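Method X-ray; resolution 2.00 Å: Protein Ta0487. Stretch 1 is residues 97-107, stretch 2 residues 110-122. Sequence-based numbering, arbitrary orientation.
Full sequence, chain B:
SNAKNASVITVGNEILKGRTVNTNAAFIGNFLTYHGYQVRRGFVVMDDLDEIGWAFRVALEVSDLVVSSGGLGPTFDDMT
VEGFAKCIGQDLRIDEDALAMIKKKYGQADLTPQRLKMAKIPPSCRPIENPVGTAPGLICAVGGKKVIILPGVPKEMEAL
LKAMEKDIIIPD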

ATOM      1  N   ASP B  97      -0.542  20.416  26.075  1.00 37.55           N
ATOM      2  CA  ASP B  97      -1.994  20.440  25.753  1.00 38.42           C
ATOM      3  C   ASP B  97      -2.439  19.006  25.492  1.00 37.12           C
ATOM      4  O   ASP B  97      -3.423  18.535  26.080  1.00 37.78           O
ATOM      5  CB  ASP B  97      -2.337  21.249  24.477  1.00 39.98           C
ATOM      6  CG  ASP B  97      -1.749  22.668  24.454  1.00 43.74           C
ATOM      7  OD1 ASP B  97      -1.294  23.201  25.513  1.00 49.05           O
ATOM      8  OD2 ASP B  97      -1.768  23.268  23.343  1.00 47.07           O
ATOM      9  N   ALA B  98      -1.690  18.329  24.618  1.00 35.49           N
ATOM     10  CA  ALA B  98      -1.954  16.922  24.276  1.00 33.90           C
ATOM     11  C   ALA B  98      -2.046  16.101  25.571  1.00 32.91           C
ATOM     12  O   ALA B  98      -3.037  15.385  25.800  1.00 31.28           O
ATOM     13  CB  ALA B  98      -0.855  16.370  23.360  1.00 33.39           C
ATOM     14  N   LEU B  99      -1.024  16.248  26.427  1.00 31.50           N
ATOM     15  CA  LEU B  99      -0.978  15.503  27.689  1.00 31.49           C
ATOM     16  C   LEU B  99      -2.237  15.758  28.550  1.00 32.47           C
ATOM     17  O   LEU B  99      -2.896  14.810  29.004  1.00 30.69           O
ATOM     18  CB  LEU B  99       0.321  15.803  28.475  1.00 30.18           C
ATOM     19  CG  LEU B  99       0.468  15.043  29.813  1.00 29.67           C
ATOM     20  CD1 LEU B  99       0.318  13.510  29.644  1.00 24.72           C
ATOM     21  CD2 LEU B  99       1.785  15.387  30.505  1.00 25.76           C
ATOM     22  N   ALA B 100      -2.550  17.042  28.752  1.00 33.91           N
ATOM     23  CA  ALA B 100      -3.817  17.452  29.373  1.00 35.88           C
ATOM     24  C   ALA B 100      -5.071  16.800  28.727  1.00 35.90           C
ATOM     25  O   ALA B 100      -5.911  16.267  29.440  1.00 37.06           O
ATOM     26  CB  ALA B 100      -3.946  18.989  29.384  1.00 35.25           C
ATOM     27  N   MET B 101      -5.187  16.838  27.401  1.00 37.53           N
ATOM     28  CA  MET B 101      -6.291  16.141  26.695  1.00 38.58           C
ATOM     29  C   MET B 101      -6.388  14.696  27.234  1.00 38.39           C
ATOM     30  O   MET B 101      -7.444  14.246  27.710  1.00 37.69           O
ATOM     31  CB  MET B 101      -6.074  16.103  25.173  1.00 40.07           C
ATOM     32  CG  MET B 101      -5.612  17.437  24.464  1.00 44.88           C
ATOM     33  SD  MET B 101      -5.769  17.595  22.609  1.00 56.38           S
ATOM     34  CE  MET B 101      -4.998  16.142  21.931  1.00 49.87           C
ATOM     35  N   ILE B 102      -5.258  13.982  27.176  1.00 37.49           N
ATOM     36  CA  ILE B 102      -5.212  12.566  27.532  1.00 35.86           C
ATOM     37  C   ILE B 102      -5.628  12.212  28.976  1.00 36.17           C
ATOM     38  O   ILE B 102      -6.434  11.281  29.189  1.00 35.65           O
ATOM     39  CB  ILE B 102      -3.852  11.946  27.144  1.00 36.02           C
ATOM     40  CG1 ILE B 102      -3.738  11.948  25.603  1.00 33.87           C
ATOM     41  CG2 ILE B 102      -3.756  10.495  27.692  1.00 33.22           C
ATOM     42  CD1 ILE B 102      -2.348  12.004  25.049  1.00 34.19           C
ATOM     43  N   LYS B 103      -5.075  12.932  29.949  1.00 36.16           N
ATOM     44  CA  LYS B 103      -5.405  12.737  31.373  1.00 37.49           C
ATOM     45  C   LYS B 103      -6.897  12.963  31.654  1.00 38.50           C
ATOM     46  O   LYS B 103      -7.510  12.232  32.435  1.00 38.26           O
ATOM     47  CB  LYS B 103      -4.587  13.690  32.251  1.00 36.53           C
ATOM     48  CG  LYS B 103      -3.163  13.254  32.465  1.00 36.38           C
ATOM     49  CD  LYS B 103      -2.321  14.380  33.080  1.00 35.29           C
ATOM     50  CE  LYS B 103      -0.920  13.862  33.381  1.00 34.37           C
ATOM     51  NZ  LYS B 103      -0.004  14.923  33.885  1.00 32.75           N
ATOM     52  N   LYS B 104      -7.453  13.980  31.006  1.00 40.10           N
ATOM     53  CA  LYS B 104      -8.876  14.270  31.102  1.00 43.03           C
ATOM     54  C   LYS B 104      -9.674  13.077  30.590  1.00 44.30           C
ATOM     55  O   LYS B 104     -10.596  12.631  31.244  1.00 44.87           O
ATOM     56  CB  LYS B 104      -9.206  15.527  30.300  1.00 43.08           C
ATOM     57  CG  LYS B 104     -10.242  16.424  30.964  1.00 45.98           C
ATOM     58  CD  LYS B 104     -10.047  16.469  32.501  1.00 48.85           C
ATOM     59  CE  LYS B 104     -10.730  17.661  33.152  1.00 49.80           C
ATOM     60  NZ  LYS B 104     -12.141  17.791  32.685  1.00 51.30           N
ATOM     61  N   LYS B 105      -9.277  12.522  29.449  1.00 45.62           N
ATOM     62  CA  LYS B 105      -9.989  11.372  28.881  1.00 47.27           C
ATOM     63  C   LYS B 105      -9.949  10.145  29.775  1.00 47.47           C
ATOM     64  O   LYS B 105     -10.916   9.378  29.845  1.00 47.76           O
ATOM     65  CB  LYS B 105      -9.435  11.014  27.511  1.00 47.30           C
ATOM     66  CG  LYS B 105      -9.967  11.893  26.400  1.00 49.45           C
ATOM     67  CD  LYS B 105      -9.286  11.568  25.096  1.00 50.50           C
ATOM     68  CE  LYS B 105      -9.887  12.357  23.938  1.00 53.09           C
ATOM     69  NZ  LYS B 105     -11.156  11.717  23.402  1.00 54.63           N
ATOM     70  N   TYR B 106      -8.834   9.954  30.461  1.00 47.66           N
ATOM     71  CA  TYR B 106      -8.688   8.763  31.280  1.00 48.29           C
ATOM     72  C   TYR B 106      -9.142   8.977  32.720  1.00 48.85           C
ATOM     73  O   TYR B 106      -9.104   8.037  33.515  1.00 49.17           O
ATOM     74  CB  TYR B 106      -7.236   8.258  31.247  1.00 47.97           C
ATOM     75  CG  TYR B 106      -6.900   7.419  30.033  1.00 47.21           C
ATOM     76  CD1 TYR B 106      -7.283   6.077  29.971  1.00 46.45           C
ATOM     77  CD2 TYR B 106      -6.200   7.965  28.947  1.00 45.24           C
ATOM     78  CE1 TYR B 106      -6.984   5.299  28.858  1.00 45.58           C
ATOM     79  CE2 TYR B 106      -5.895   7.185  27.817  1.00 44.61           C
ATOM     80  CZ  TYR B 106      -6.290   5.860  27.789  1.00 44.81           C
ATOM     81  OH  TYR B 106      -5.991   5.069  26.718  1.00 45.39           O
ATOM     82  N   GLY B 107      -9.543  10.206  33.052  1.00 49.49           N
ATOM     83  CA  GLY B 107      -9.912  10.576  34.418  1.00 50.20           C
ATOM     84  C   GLY B 107      -8.893  10.146  35.462  1.00 51.25           C
ATOM     85  O   GLY B 107      -9.254   9.740  36.576  1.00 51.53           O
ATOM     86  N   ASP B 110      -2.232   9.587  36.680  1.00 46.43           N
ATOM     87  CA  ASP B 110      -1.134   8.638  36.519  1.00 44.06           C
ATOM     88  C   ASP B 110      -1.423   7.678  35.359  1.00 41.96           C
ATOM     89  O   ASP B 110      -2.129   6.671  35.535  1.00 42.10           O
ATOM     90  CB  ASP B 110      -0.972   7.841  37.825  1.00 44.92           C
ATOM     91  CG  ASP B 110       0.467   7.401  38.094  1.00 46.82           C
ATOM     92  OD1 ASP B 110       1.318   7.436  37.164  1.00 47.87           O
ATOM     93  OD2 ASP B 110       0.741   7.021  39.267  1.00 49.55           O
ATOM     94  N   LEU B 111      -0.885   8.009  34.179  1.00 38.05           N
ATOM     95  CA  LEU B 111      -0.982   7.195  32.977  1.00 34.57           C
ATOM     96  C   LEU B 111       0.075   6.083  32.971  1.00 32.30           C
ATOM     97  O   LEU B 111       1.164   6.268  33.514  1.00 31.42           O
ATOM     98  CB  LEU B 111      -0.728   8.108  31.765  1.00 34.89           C
ATOM     99  CG  LEU B 111      -1.819   8.947  31.061  1.00 35.56           C
ATOM    100  CD1 LEU B 111      -3.038   9.223  31.913  1.00 34.49           C
ATOM    101  CD2 LEU B 111      -1.218  10.254  30.539  1.00 35.40           C
ATOM    102  N   THR B 112      -0.206   4.949  32.331  1.00 29.62           N
ATOM    103  CA  THR B 112       0.870   4.022  31.990  1.00 27.73           C
ATOM    104  C   THR B 112       1.860   4.702  30.985  1.00 26.35           C
ATOM    105  O   THR B 112       1.477   5.642  30.258  1.00 25.46           O
ATOM    106  CB  THR B 112       0.321   2.694  31.366  1.00 28.35           C
ATOM    107  OG1 THR B 112      -0.384   3.003  30.170  1.00 30.43           O
ATOM    108  CG2 THR B 112      -0.629   1.928  32.328  1.00 28.49           C
ATOM    109  N   PRO B 113       3.121   4.215  30.917  1.00 24.95           N
ATOM    110  CA  PRO B 113       4.084   4.667  29.896  1.00 24.08           C
ATOM    111  C   PRO B 113       3.538   4.698  28.453  1.00 23.96           C
ATOM    112  O   PRO B 113       3.765   5.678  27.699  1.00 22.64           O
ATOM    113  CB  PRO B 113       5.202   3.623  30.014  1.00 23.70           C
ATOM    114  CG  PRO B 113       5.212   3.284  31.457  1.00 23.97           C
ATOM    115  CD  PRO B 113       3.747   3.265  31.868  1.00 24.63           C
ATOM    116  N   GLN B 114       2.880   3.616  28.038  1.00 23.54           N
ATOM    117  CA  GLN B 114       2.325   3.518  26.678  1.00 23.87           C
ATOM    118  C   GLN B 114       1.235   4.545  26.442  1.00 24.01           C
ATOM    119  O   GLN B 114       0.993   4.935  25.311  1.00 25.97           O
ATOM    120  CB  GLN B 114       1.680   2.148  26.434  1.00 25.31           C
ATOM    121  CG  GLN B 114       2.501   0.971  26.659  1.00 26.08           C
ATOM    122  CD  GLN B 114       2.338   0.452  28.057  1.00 27.21           C
ATOM    123  OE1 GLN B 114       2.514   1.189  29.040  1.00 25.78           O
ATOM    124  NE2 GLN B 114       2.044  -0.845  28.170  1.00 24.65           N
ATOM    125  N   ARG B 115       0.543   4.951  27.497  1.00 24.72           N
ATOM    126  CA  ARG B 115      -0.469   6.006  27.388  1.00 25.02           C
ATOM    127  C   ARG B 115       0.142   7.417  27.363  1.00 25.45           C
ATOM    128  O   ARG B 115      -0.226   8.232  26.455  1.00 24.35           O
ATOM    129  CB  ARG B 115      -1.526   5.909  28.493  1.00 24.27           C
ATOM    130  CG  ARG B 115      -2.615   4.873  28.184  1.00 27.09           C
ATOM    131  CD  ARG B 115      -3.563   4.632  29.377  1.00 33.21           C
ATOM    132  NE  ARG B 115      -4.259   3.351  29.230  1.00 37.18           N
ATOM    133  CZ  ARG B 115      -4.788   2.669  30.241  1.00 40.86           C
ATOM    134  NH1 ARG B 115      -4.684   3.124  31.494  1.00 41.77           N
ATOM    135  NH2 ARG B 115      -5.406   1.519  30.017  1.00 41.57           N
ATOM    136  N   LEU B 116       1.022   7.702  28.339  1.00 23.91           N
ATOM    137  CA  LEU B 116       1.766   8.930  28.379  1.00 26.29           C
ATOM    138  C   LEU B 116       2.401   9.217  27.032  1.00 26.91           C
ATOM    139  O   LEU B 116       2.299  10.356  26.561  1.00 26.53           O
ATOM    140  CB  LEU B 116       2.876   8.881  29.431  1.00 28.50           C
ATOM    141  CG  LEU B 116       3.824  10.094  29.537  1.00 31.39           C
ATOM    142  CD1 LEU B 116       3.040  11.363  29.932  1.00 32.68           C
ATOM    143  CD2 LEU B 116       4.927   9.832  30.589  1.00 34.07           C
ATOM    144  N   LYS B 117       3.028   8.198  26.411  1.00 26.65           N
ATOM    145  CA  LYS B 117       3.799   8.430  25.170  1.00 26.95           C
ATOM    146  C   LYS B 117       2.928   8.979  24.041  1.00 27.55           C
ATOM    147  O   LYS B 117       3.463   9.572  23.091  1.00 27.20           O
ATOM    148  CB  LYS B 117       4.662   7.222  24.751  1.00 27.31           C
ATOM    149  CG  LYS B 117       3.929   6.080  24.050  1.00 29.66           C
ATOM    150  CD  LYS B 117       4.005   6.225  22.511  1.00 32.54           C
ATOM    151  CE  LYS B 117       2.696   5.761  21.784  1.00 37.24           C
ATOM    152  NZ  LYS B 117       1.889   4.722  22.509  1.00 33.35           N
ATOM    153  N   MET B 118       1.599   8.836  24.148  1.00 26.90           N
ATOM    154  CA  MET B 118       0.708   9.432  23.126  1.00 28.30           C
ATOM    155  C   MET B 118       0.761  10.960  23.083  1.00 28.67           C
ATOM    156  O   MET B 118       0.313  11.553  22.088  1.00 28.97           O
ATOM    157  CB  MET B 118      -0.780   8.974  23.248  1.00 28.16           C
ATOM    158  CG  MET B 118      -1.074   7.517  22.898  1.00 25.33           C
ATOM    159  SD  MET B 118      -2.827   7.054  23.158  1.00 20.55           S
ATOM    160  CE  MET B 118      -3.233   7.782  24.753  1.00 21.17           C
ATOM    161  N   ALA B 119       1.286  11.601  24.132  1.00 30.31           N
ATOM    162  CA  ALA B 119       1.483  13.066  24.105  1.00 31.64           C
ATOM    163  C   ALA B 119       2.832  13.513  23.548  1.00 33.35           C
ATOM    164  O   ALA B 119       3.092  14.715  23.484  1.00 33.51           O
ATOM    165  CB  ALA B 119       1.246  13.692  25.504  1.00 31.80           C
ATOM    166  N   LYS B 120       3.705  12.560  23.188  1.00 35.09           N
ATOM    167  CA  LYS B 120       5.066  12.865  22.701  1.00 36.20           C
ATOM    168  C   LYS B 120       4.965  13.155  21.192  1.00 37.38           C
ATOM    169  O   LYS B 120       4.427  12.351  20.423  1.00 38.12           O
ATOM    170  CB  LYS B 120       6.028  11.705  23.025  1.00 37.19           C
ATOM    171  CG  LYS B 120       6.588  11.620  24.455  1.00 36.73           C
ATOM    172  CD  LYS B 120       7.899  12.487  24.607  1.00 42.45           C
ATOM    173  CE  LYS B 120       8.998  11.886  25.572  1.00 44.65           C
ATOM    174  NZ  LYS B 120       9.284  12.589  26.930  1.00 42.53           N
ATOM    175  N   ILE B 121       5.420  14.327  20.766  1.00 37.36           N
ATOM    176  CA  ILE B 121       5.123  14.842  19.419  1.00 37.71           C
ATOM    177  C   ILE B 121       6.402  15.544  18.944  1.00 37.16           C
ATOM    178  O   ILE B 121       7.106  16.092  19.785  1.00 36.19           O
ATOM    179  CB  ILE B 121       3.954  15.844  19.539  1.00 37.64           C
ATOM    180  CG1 ILE B 121       2.608  15.172  19.269  1.00 39.91           C
ATOM    181  CG2 ILE B 121       4.060  17.021  18.630  1.00 41.18           C
ATOM    182  CD1 ILE B 121       1.453  15.999  19.905  1.00 39.71           C
ATOM    183  N   PRO B 122       6.729  15.500  17.628  1.00 36.70           N
ATOM    184  CA  PRO B 122       7.827  16.380  17.191  1.00 36.35           C
ATOM    185  C   PRO B 122       7.343  17.845  16.990  1.00 35.48           C
ATOM    186  O   PRO B 122       6.152  18.081  16.805  1.00 35.86           O
ATOM    187  CB  PRO B 122       8.260  15.740  15.860  1.00 36.68           C
ATOM    188  CG  PRO B 122       7.022  15.212  15.287  1.00 36.54           C
ATOM    189  CD  PRO B 122       6.128  14.784  16.479  1.00 36.48           C
TER

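The most distinctive feature of this contact is the way Arg115 lies over one face of the Tyr106 ring: Arg115 CD sits 3.7 Å from the centroid of the ring of Tyr106, 23° off the ring normal, a CH-pi interaction made by the aliphatic part of a charged side chain. The guanidinium follows closely, with Arg115 NE 3.4 Å from Tyr106 CE1, so that this ring atom in turn lies over one face of the guanidinium group. Met118 meets the same ring differently, its CE lying near the ring plane at the edge, 4.1 Å from Tyr106 CE2. The Tyr106 hydroxyl is hydrogen-bonded elsewhere in the structure.

No hydrogen bond joins the two stretches; 536 Å² of surface, both sides summed, is buried by packing, and side-chain contacts are mainly between apolar atoms. On the helix, Ala98, Ile102 and Tyr106 recur at intervals of four residues and point their CA-to-CB bonds toward stretch 2, while Leu99 and Lys103 set out sideways. Ile102 bridges two parts of the partner: its CG2 is 3.8 Å from Leu111 CD2, and its CD1 is 3.9 Å from Met118 CB and 4.0 Å from Ala119 CB.

Leu111 reaches several helix residues. Besides Ile102, its CD2 meets Leu99 CD1 at 3.7 Å; Lys103 CG lies 4.1 Å from both Leu111 CD1 and Leu111 CD2, and Leu111 CD1 approaches Tyr106 CB at 4.4 Å. Leu99, t at chi1 and p at chi2, brings its end nearer to stretch 2 than its sideways start suggests; its CD1 touches Leu116 CD1 at 3.5 Å.

The backbones come closest at Leu99 and Ala119, whose CA atoms are 5.0 Å apart, against 7.3 Å between the CA atoms of Lys103 and Leu111. The small Ala119 side chain fits this close approach, with its CB 3.5 Å from Leu99 N, 3.8 Å from Leu99 CB and 4.0 Å from Ala98 CB. Ala98 CB also meets Ile121 CD1 at 4.2 Å.

Local hydrogen bonds hold the partners in shape. Thr112 caps the short helix through a weak bond from Arg115 N to Thr112 OG1, 3.4 Å, and the 3-10 segment continues with Met118 N to Arg115 O at 3.0 Å and Ala119 N to Leu116 O at 2.9 Å. In stretch 1, Ile102 N to Ala98 O and Tyr106 N to Ile102 O, both 3.0 Å, tie successive turns together. Gly107 leaves helical geometry with positive phi in a Schellman motif, just past Tyr106.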